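Local structure of carbonic anhydrase (Unidentified, 3R1W) at residues D29-I34 / V46-V51; T65-G70 / V94-Q99; I107-L112 / V125-I130. The protein probably catalyses the reversible hydration of carbon dioxide to bicarbonate, as a three-subunit beta-helical enzyme resembling the gamma-class carbonic anhydrases. All coordinates share one frame; numbering follows the deposited sequence.

Interaction 1: D29-I34 / V46-V51; sequences DRSSVI and VWPLAV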
loop_
_atom_site.group_PDB
_atom_site.type_symbol
_atom_site.label_atom_id
_atom_site.label_comp_id
_atom_site.label_asym_id
_atom_site.label_seq_id
_atom_site.Cartn_x
_atom_site.Cartn_y
_atom_site.Cartn_z
ATOM N N ASP B 29 9.459 7.197 -11.735
ATOM C CA ASP B 29 8.851 6.184 -12.583
ATOM C C ASP B 29 7.581 6.751 -13.213
ATOM O O ASP B 29 6.870 7.528 -12.576
ATOM C CB ASP B 29 8.503 4.927 -11.792
ATOM C CG ASP B 29 8.213 3.759 -12.702
ATOM O OD1 ASP B 29 7.032 3.505 -12.982
ATOM O OD2 ASP B 29 9.173 3.113 -13.159
ATOM N N ARG B 30 7.297 6.369 -14.457
ATOM C CA ARG B 30 6.127 6.885 -15.154
ATOM C C ARG B 30 4.838 6.538 -14.409
ATOM O O ARG B 30 3.821 7.183 -14.623
ATOM C CB ARG B 30 6.042 6.347 -16.586
ATOM C CG ARG B 30 5.904 4.835 -16.663
ATOM C CD ARG B 30 5.647 4.391 -18.103
ATOM N NE ARG B 30 6.825 4.534 -18.965
ATOM C CZ ARG B 30 7.677 3.545 -19.248
ATOM N NH1 ARG B 30 7.492 2.333 -18.742
ATOM N NH2 ARG B 30 8.715 3.762 -20.048
ATOM N N SER B 31 4.894 5.537 -13.529
ATOM C CA SER B 31 3.699 5.056 -12.827
ATOM C C SER B 31 3.489 5.715 -11.471
ATOM O O SER B 31 2.465 5.497 -10.823
ATOM C CB SER B 31 3.738 3.536 -12.664
ATOM O OG SER B 31 4.669 3.166 -11.662
ATOM N N SER B 32 4.452 6.526 -11.043
ATOM C CA SER B 32 4.298 7.257 -9.794
ATOM C C SER B 32 3.494 8.540 -10.038
ATOM O O SER B 32 3.238 8.918 -11.185
ATOM C CB SER B 32 5.653 7.570 -9.173
ATOM O OG SER B 32 6.364 8.486 -9.978
ATOM N N VAL B 33 3.079 9.192 -8.961
ATOM C CA VAL B 33 2.254 10.396 -9.076
ATOM C C VAL B 33 2.758 11.480 -8.135
ATOM O O VAL B 33 2.676 11.341 -6.917
ATOM C CB VAL B 33 0.766 10.103 -8.775
ATOM C CG1 VAL B 33 -0.033 11.403 -8.691
ATOM C CG2 VAL B 33 0.186 9.186 -9.844
ATOM N N ILE B 34 3.286 12.558 -8.705
ATOM C CA ILE B 34 3.787 13.670 -7.902
ATOM C C ILE B 34 2.977 14.910 -8.232
ATOM O O ILE B 34 2.846 15.280 -9.399
ATOM C CB ILE B 34 5.276 13.940 -8.183
ATOM C CG1 ILE B 34 6.102 12.675 -7.920
ATOM C CG2 ILE B 34 5.785 15.077 -7.305
ATOM C CD1 ILE B 34 7.619 12.852 -8.166
ATOM N N VAL B 46 12.020 8.118 -7.327
ATOM C CA VAL B 46 10.664 7.824 -6.909
ATOM C C VAL B 46 10.203 6.642 -7.735
ATOM O O VAL B 46 10.186 6.697 -8.960
ATOM C CB VAL B 46 9.732 9.019 -7.113
ATOM C CG1 VAL B 46 8.333 8.671 -6.611
ATOM C CG2 VAL B 46 10.269 10.249 -6.364
ATOM N N TRP B 47 9.831 5.577 -7.034
ATOM C CA TRP B 47 9.713 4.241 -7.610
ATOM C C TRP B 47 8.265 3.893 -7.958
ATOM O O TRP B 47 7.357 4.673 -7.666
ATOM C CB TRP B 47 10.360 3.247 -6.641
ATOM C CG TRP B 47 11.820 3.549 -6.552
ATOM C CD1 TRP B 47 12.433 4.431 -5.688
ATOM C CD2 TRP B 47 12.849 3.046 -7.408
ATOM N NE1 TRP B 47 13.784 4.475 -5.943
ATOM C CE2 TRP B 47 14.064 3.636 -6.993
ATOM C CE3 TRP B 47 12.865 2.140 -8.478
ATOM C CZ2 TRP B 47 15.281 3.345 -7.609
ATOM C CZ3 TRP B 47 14.069 1.854 -9.089
ATOM C CH2 TRP B 47 15.265 2.450 -8.648
ATOM N N PRO B 48 8.049 2.748 -8.634
ATOM C CA PRO B 48 6.700 2.521 -9.156
ATOM C C PRO B 48 5.581 2.661 -8.140
ATOM O O PRO B 48 5.662 2.164 -7.012
ATOM C CB PRO B 48 6.773 1.084 -9.688
ATOM C CG PRO B 48 8.189 0.961 -10.150
ATOM C CD PRO B 48 8.997 1.722 -9.109
ATOM N N LEU B 49 4.529 3.351 -8.564
ATOM C CA LEU B 49 3.281 3.437 -7.811
ATOM C C LEU B 49 3.425 4.120 -6.447
ATOM O O LEU B 49 2.683 3.805 -5.513
ATOM C CB LEU B 49 2.642 2.052 -7.673
ATOM C CG LEU B 49 2.450 1.310 -9.005
ATOM C CD1 LEU B 49 1.774 -0.048 -8.799
ATOM C CD2 LEU B 49 1.647 2.157 -9.988
ATOM N N ALA B 50 4.378 5.047 -6.335
ATOM C CA ALA B 50 4.460 5.930 -5.170
ATOM C C ALA B 50 3.675 7.222 -5.416
ATOM O O ALA B 50 3.534 7.669 -6.561
ATOM C CB ALA B 50 5.907 6.253 -4.825
ATOM N N VAL B 51 3.192 7.828 -4.334
ATOM C CA VAL B 51 2.450 9.079 -4.414
ATOM C C VAL B 51 3.103 10.121 -3.524
ATOM O O VAL B 51 3.374 9.857 -2.352
ATOM C CB VAL B 51 0.974 8.896 -3.972
ATOM C CG1 VAL B 51 0.225 10.233 -4.028
ATOM C CG2 VAL B 51 0.289 7.863 -4.853
#

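Interaction 2: T65-G70 / V94-Q99; sequences TSVQDG and VTIGHQ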
loop_
_atom_site.group_PDB
_atom_site.type_symbol
_atom_site.label_atom_id
_atom_site.label_comp_id
_atom_site.label_asym_id
_atom_site.label_seq_id
_atom_site.Cartn_x
_atom_site.Cartn_y
_atom_site.Cartn_z
ATOM N N THR B 65 17.818 10.705 -2.102
ATOM C CA THR B 65 16.789 10.075 -1.286
ATOM C C THR B 65 15.855 9.266 -2.174
ATOM O O THR B 65 15.537 9.688 -3.287
ATOM C CB THR B 65 16.037 11.136 -0.466
ATOM O OG1 THR B 65 16.865 11.531 0.636
ATOM C CG2 THR B 65 14.711 10.598 0.062
ATOM N N SER B 66 15.475 8.079 -1.710
ATOM C CA SER B 66 14.568 7.239 -2.479
ATOM C C SER B 66 13.206 7.200 -1.809
ATOM O O SER B 66 13.104 7.214 -0.581
ATOM C CB SER B 66 15.122 5.821 -2.666
ATOM O OG SER B 66 15.254 5.131 -1.437
ATOM N N VAL B 67 12.172 7.186 -2.635
ATOM C CA VAL B 67 10.799 7.019 -2.189
ATOM C C VAL B 67 10.311 5.756 -2.881
ATOM O O VAL B 67 9.982 5.786 -4.057
ATOM C CB VAL B 67 9.927 8.212 -2.618
ATOM C CG1 VAL B 67 8.478 8.013 -2.160
ATOM C CG2 VAL B 67 10.502 9.512 -2.054
ATOM N N GLN B 68 10.284 4.642 -2.157
ATOM C CA GLN B 68 10.103 3.343 -2.803
ATOM C C GLN B 68 8.657 2.924 -3.083
ATOM O O GLN B 68 7.697 3.586 -2.672
ATOM C CB GLN B 68 10.870 2.256 -2.044
ATOM C CG GLN B 68 12.374 2.516 -2.086
ATOM C CD GLN B 68 13.161 1.548 -1.229
ATOM O OE1 GLN B 68 12.626 0.543 -0.754
ATOM N NE2 GLN B 68 14.436 1.854 -1.014
ATOM N N ASP B 69 8.539 1.815 -3.803
ATOM C CA ASP B 69 7.299 1.395 -4.455
ATOM C C ASP B 69 6.111 1.442 -3.516
ATOM O O ASP B 69 6.153 0.862 -2.434
ATOM C CB ASP B 69 7.452 -0.043 -4.969
ATOM C CG ASP B 69 8.848 -0.318 -5.536
ATOM O OD1 ASP B 69 9.825 -0.297 -4.753
ATOM O OD2 ASP B 69 8.966 -0.576 -6.754
ATOM N N GLY B 70 5.046 2.123 -3.932
ATOM C CA GLY B 70 3.811 2.069 -3.178
ATOM C C GLY B 70 3.775 2.971 -1.957
ATOM O O GLY B 70 2.789 2.958 -1.224
ATOM N N VAL B 94 18.259 9.634 2.496
ATOM C CA VAL B 94 17.193 8.966 3.224
ATOM C C VAL B 94 16.642 7.843 2.351
ATOM O O VAL B 94 16.389 8.032 1.166
ATOM C CB VAL B 94 16.075 9.964 3.621
ATOM C CG1 VAL B 94 14.878 9.226 4.230
ATOM C CG2 VAL B 94 16.626 11.012 4.590
ATOM N N THR B 95 16.492 6.658 2.931
ATOM C CA THR B 95 15.926 5.538 2.190
ATOM C C THR B 95 14.511 5.281 2.715
ATOM O O THR B 95 14.334 4.832 3.846
ATOM C CB THR B 95 16.792 4.275 2.331
ATOM O OG1 THR B 95 18.122 4.552 1.870
ATOM C CG2 THR B 95 16.204 3.122 1.503
ATOM N N ILE B 96 13.505 5.585 1.903
ATOM C CA ILE B 96 12.122 5.382 2.321
ATOM C C ILE B 96 11.634 4.064 1.729
ATOM O O ILE B 96 11.440 3.949 0.522
ATOM C CB ILE B 96 11.234 6.576 1.900
ATOM C CG1 ILE B 96 11.773 7.874 2.522
ATOM C CG2 ILE B 96 9.773 6.356 2.321
ATOM C CD1 ILE B 96 11.214 9.131 1.874
ATOM N N GLY B 97 11.468 3.063 2.593
ATOM C CA GLY B 97 11.138 1.710 2.174
ATOM C C GLY B 97 9.779 1.564 1.505
ATOM O O GLY B 97 8.924 2.446 1.616
ATOM N N HIS B 98 9.583 0.442 0.812
ATOM C CA HIS B 98 8.334 0.171 0.091
ATOM C C HIS B 98 7.119 0.377 0.976
ATOM O O HIS B 98 7.133 0.010 2.147
ATOM C CB HIS B 98 8.303 -1.276 -0.429
ATOM C CG HIS B 98 9.609 -1.752 -0.985
ATOM N ND1 HIS B 98 10.016 -1.461 -2.269
ATOM C CD2 HIS B 98 10.596 -2.500 -0.436
ATOM C CE1 HIS B 98 11.202 -2.005 -2.486
ATOM N NE2 HIS B 98 11.576 -2.637 -1.390
ATOM N N GLN B 99 6.058 0.945 0.412
ATOM C CA GLN B 99 4.787 1.056 1.126
ATOM C C GLN B 99 4.882 1.868 2.413
ATOM O O GLN B 99 4.084 1.680 3.331
ATOM C CB GLN B 99 4.198 -0.329 1.425
ATOM C CG GLN B 99 3.951 -1.170 0.174
ATOM C CD GLN B 99 3.390 -2.537 0.506
ATOM O OE1 GLN B 99 3.593 -3.052 1.611
ATOM N NE2 GLN B 99 2.670 -3.128 -0.443
HETATM O O HOH W 1 17.917 5.164 -0.902
#

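Interaction 3: I107-L112 / V125-I130; sequences IGNRVL and VEDEVI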
loop_
_atom_site.group_PDB
_atom_site.type_symbol
_atom_site.label_atom_id
_atom_site.label_comp_id
_atom_site.label_asym_id
_atom_site.label_seq_id
_atom_site.Cartn_x
_atom_site.Cartn_y
_atom_site.Cartn_z
ATOM N N ILE B 107 12.154 14.652 8.645
ATOM C CA ILE B 107 13.153 13.585 8.639
ATOM C C ILE B 107 14.506 14.162 8.259
ATOM O O ILE B 107 14.623 14.876 7.258
ATOM C CB ILE B 107 12.776 12.453 7.643
ATOM C CG1 ILE B 107 11.477 11.769 8.081
ATOM C CG2 ILE B 107 13.910 11.424 7.546
ATOM C CD1 ILE B 107 10.789 10.994 6.984
ATOM N N GLY B 108 15.532 13.857 9.052
ATOM C CA GLY B 108 16.854 14.421 8.833
ATOM C C GLY B 108 17.636 13.750 7.717
ATOM O O GLY B 108 17.053 13.260 6.750
ATOM N N ASN B 109 18.962 13.724 7.859
ATOM C CA ASN B 109 19.838 13.113 6.864
ATOM C C ASN B 109 20.315 11.728 7.285
ATOM O O ASN B 109 20.488 11.460 8.471
ATOM C CB ASN B 109 21.069 13.994 6.624
ATOM C CG ASN B 109 20.714 15.425 6.293
ATOM O OD1 ASN B 109 19.821 15.692 5.487
ATOM N ND2 ASN B 109 21.421 16.364 6.914
ATOM N N ARG B 110 20.555 10.865 6.299
ATOM C CA ARG B 110 21.116 9.535 6.536
ATOM C C ARG B 110 20.200 8.747 7.467
ATOM O O ARG B 110 20.526 8.480 8.622
ATOM C CB ARG B 110 22.553 9.639 7.076
ATOM C CG ARG B 110 23.509 10.280 6.084
ATOM C CD ARG B 110 24.944 10.337 6.617
ATOM N NE ARG B 110 25.029 11.107 7.853
ATOM C CZ ARG B 110 25.063 12.435 7.924
ATOM N NH1 ARG B 110 25.014 13.172 6.820
ATOM N NH2 ARG B 110 25.141 13.032 9.108
ATOM N N VAL B 111 19.023 8.416 6.949
ATOM C CA VAL B 111 17.971 7.785 7.730
ATOM C C VAL B 111 17.403 6.610 6.934
ATOM O O VAL B 111 17.230 6.707 5.716
ATOM C CB VAL B 111 16.844 8.801 8.045
ATOM C CG1 VAL B 111 15.653 8.116 8.678
ATOM C CG2 VAL B 111 17.371 9.917 8.960
ATOM N N LEU B 112 17.142 5.501 7.626
ATOM C CA LEU B 112 16.503 4.332 7.037
ATOM C C LEU B 112 15.077 4.250 7.541
ATOM O O LEU B 112 14.854 4.044 8.733
ATOM C CB LEU B 112 17.235 3.061 7.472
ATOM C CG LEU B 112 17.908 2.152 6.453
ATOM C CD1 LEU B 112 18.432 0.906 7.163
ATOM C CD2 LEU B 112 16.942 1.766 5.342
ATOM N N VAL B 125 12.317 12.970 12.988
ATOM C CA VAL B 125 13.341 11.933 12.968
ATOM C C VAL B 125 14.702 12.580 12.748
ATOM O O VAL B 125 14.953 13.193 11.707
ATOM C CB VAL B 125 13.070 10.898 11.859
ATOM C CG1 VAL B 125 14.089 9.760 11.928
ATOM C CG2 VAL B 125 11.646 10.353 11.973
ATOM N N GLU B 126 15.580 12.462 13.736
ATOM C CA GLU B 126 16.905 13.065 13.632
ATOM C C GLU B 126 17.812 12.310 12.648
ATOM O O GLU B 126 17.421 11.277 12.093
ATOM C CB GLU B 126 17.539 13.184 15.025
ATOM C CG GLU B 126 16.730 14.089 15.944
ATOM C CD GLU B 126 17.340 14.263 17.326
ATOM O OE1 GLU B 126 18.388 13.647 17.614
ATOM O OE2 GLU B 126 16.757 15.022 18.126
ATOM N N ASP B 127 19.008 12.845 12.417
ATOM C CA ASP B 127 19.996 12.212 11.537
ATOM C C ASP B 127 20.376 10.821 12.024
ATOM O O ASP B 127 20.412 10.568 13.226
ATOM C CB ASP B 127 21.292 13.031 11.502
ATOM C CG ASP B 127 21.132 14.388 10.855
ATOM O OD1 ASP B 127 20.032 14.714 10.349
ATOM O OD2 ASP B 127 22.139 15.136 10.849
ATOM N N GLU B 128 20.690 9.933 11.087
ATOM C CA GLU B 128 21.272 8.633 11.416
ATOM C C GLU B 128 20.403 7.815 12.370
ATOM O O GLU B 128 20.859 7.326 13.403
ATOM C CB GLU B 128 22.716 8.818 11.930
ATOM C CG GLU B 128 23.588 9.493 10.867
ATOM C CD GLU B 128 25.045 9.694 11.273
ATOM O OE1 GLU B 128 25.402 9.436 12.442
ATOM O OE2 GLU B 128 25.834 10.126 10.405
ATOM N N VAL B 129 19.132 7.669 11.997
ATOM C CA VAL B 129 18.184 6.873 12.748
ATOM C C VAL B 129 17.699 5.746 11.844
ATOM O O VAL B 129 17.590 5.927 10.634
ATOM C CB VAL B 129 16.963 7.733 13.167
ATOM C CG1 VAL B 129 15.798 6.852 13.587
ATOM C CG2 VAL B 129 17.360 8.735 14.265
ATOM N N ILE B 130 17.434 4.586 12.431
ATOM C CA ILE B 130 16.785 3.493 11.714
ATOM C C ILE B 130 15.381 3.305 12.267
ATOM O O ILE B 130 15.202 3.135 13.477
ATOM C CB ILE B 130 17.559 2.163 11.857
ATOM C CG1 ILE B 130 18.889 2.233 11.101
ATOM C CG2 ILE B 130 16.710 0.996 11.345
ATOM C CD1 ILE B 130 19.808 1.049 11.373
HETATM O O HOH W 2 23.675 15.845 8.872
#

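Interaction 1: D29-I34 / V46-V51
Asp29 OD1, on a carboxylate laid across the Pro48 ring, is gripped by two donors from one residue: Ser31 OG at 2.7 Å and Ser31 N at 3.0 Å. They reach it from opposite faces of the carboxylate plane, and the bond from Ser31 N makes an Asx turn, at a corner of one coil of the left-handed parallel beta-helix, stacked on the matching corner at 46-51. The first torsion of Ser31 (74°) sets OG between its own backbone N and carbonyl carbon, from where it also accepts a weak bond from Leu49 N (3.1 Å from N to OG). Contact with Pro48 is van der Waals, with Asp29 CG 3.8 Å from Pro48 CG, and the two side chains cross at about a right angle. Asp29 OD2 forms a salt bridge to Arg13 of the second subunit, which would hold the carboxylate at both oxygens. Two backbone bonds tie the coils on either side of the corner: Asp29 N to Val46 O (2.9 Å, 170° at the hydrogen) and Val33 N to Ala50 O (2.9 Å). Beyond the turn, Ile34 and Val46 meet tip to tip, with Ile34 CD1 4.1 Å from Val46 CG2.

Interaction 2: T65-G70 / V94-Q99
Asp69 and His98 lie side by side at the tight end of this contact, where His98 ND1 donates to Asp69 OD1 over 2.7 Å. The oxygen sits within 1° of the imidazole plane, whereas the nitrogen meets the carboxylate from above its plane. Gln68, extended beyond CG, puts OE1 over the centre of one ring face, 3.4 Å from His98 CE1, with amide and ring planes 54° apart. His74 and His103 of the second subunit meet the same ring, and Arg53 of that subunit forms a salt bridge with Asp69 OD1; a histidine cluster between subunits is consistent with the metal site of gamma-class carbonic anhydrases. An alanine at His98, lacking the ring, would probably leave Asp69 OD1 relying on that arginine and open a gap beside Gln68 OE1. On the face carrying Val67 and Ile96, Ile96 CD1 lies 4.0 Å from Val67 CG2. The face of Ser66 and Thr95 is looser: a water spans Ser66 OG (2.7 Å) and Thr95 OG1 (2.8 Å), where no direct bond joins the hydroxyls. Over the strands the bonds follow a parallel ladder, as with Ser66 N to Val94 O; beyond it the pairing shifts, Gln68 CA lying nearest that of His98. Strands 66-67 and 94-96 lie between 45-46 and 111-113 in one sheet of the beta-helix, and Tyr175 of helix 162-184 covers Ser66 and Gln68.

Interaction 3: I107-L112 / V125-I130
Arg110 and Glu128 run side by side at a corner of the beta-helix, joined by a salt bridge in which Arg110 NE lies 2.9 Å from Glu128 OE2. Both have CG anti to the carbonyl carbon, but Glu128 continues extended while Arg110 bends at chi3 (-60°), which brings its NE edge round to the carboxylate. OE2 receives NE through its anti lone pair, near the guanidinium plane; the carboxylate itself is turned 76° from that plane. A weaker bond comes from Arg110 NH2. One step back on each coil, Asp127 turns its end toward the other segment, so that OD1 takes the backbone N of Asn109 at 2.9 Å, from above the carboxylate plane and nearly straight (172°). Asp127 OD1 also passes 3.5 Å from Gly108 CA, on the side where a CB would collide with it. A water joins Asp127 OD2, Asn109 ND2 and Arg110 NH2, while Asn109 OD1 is taken by Asp92 N. Inside the corner, Val111 CG1 packs on Val125 CG1 (4.0 Å), and Val111 CG2 covers Glu126 O, a carbonyl buried without a polar partner. Glu128 OE2 also pairs with Arg165 of helix 162-184, and Arg110 NE lies near Arg165 NH2; the shared carboxylate is therefore likely to offset the repulsion between the two arginines and to stay ionised.

The three interactions follow one another along the chain and along the beta-helix, each joining neighbouring coils. Centres of interactions 1 and 2 are 11 Å apart, those of 2 and 3 are 13 Å apart, and those of 1 and 3, on opposite sides of the chain's centre, 23 Å apart. Interactions 1 and 2 touch through Trp47 N and Val67 O (3.0 Å, probably a hydrogen bond), and interactions 2 and 3 through Thr95 N and Val111 O (2.9 Å, likewise), where strands 94-96 and 111-113 are sheet neighbours. The outer two do not touch. Interactions 1 and 2 also lie against other subunits, whereas no other chain touches the two segments of interaction 3, so of these three contacts the first two belong to the subunit interface.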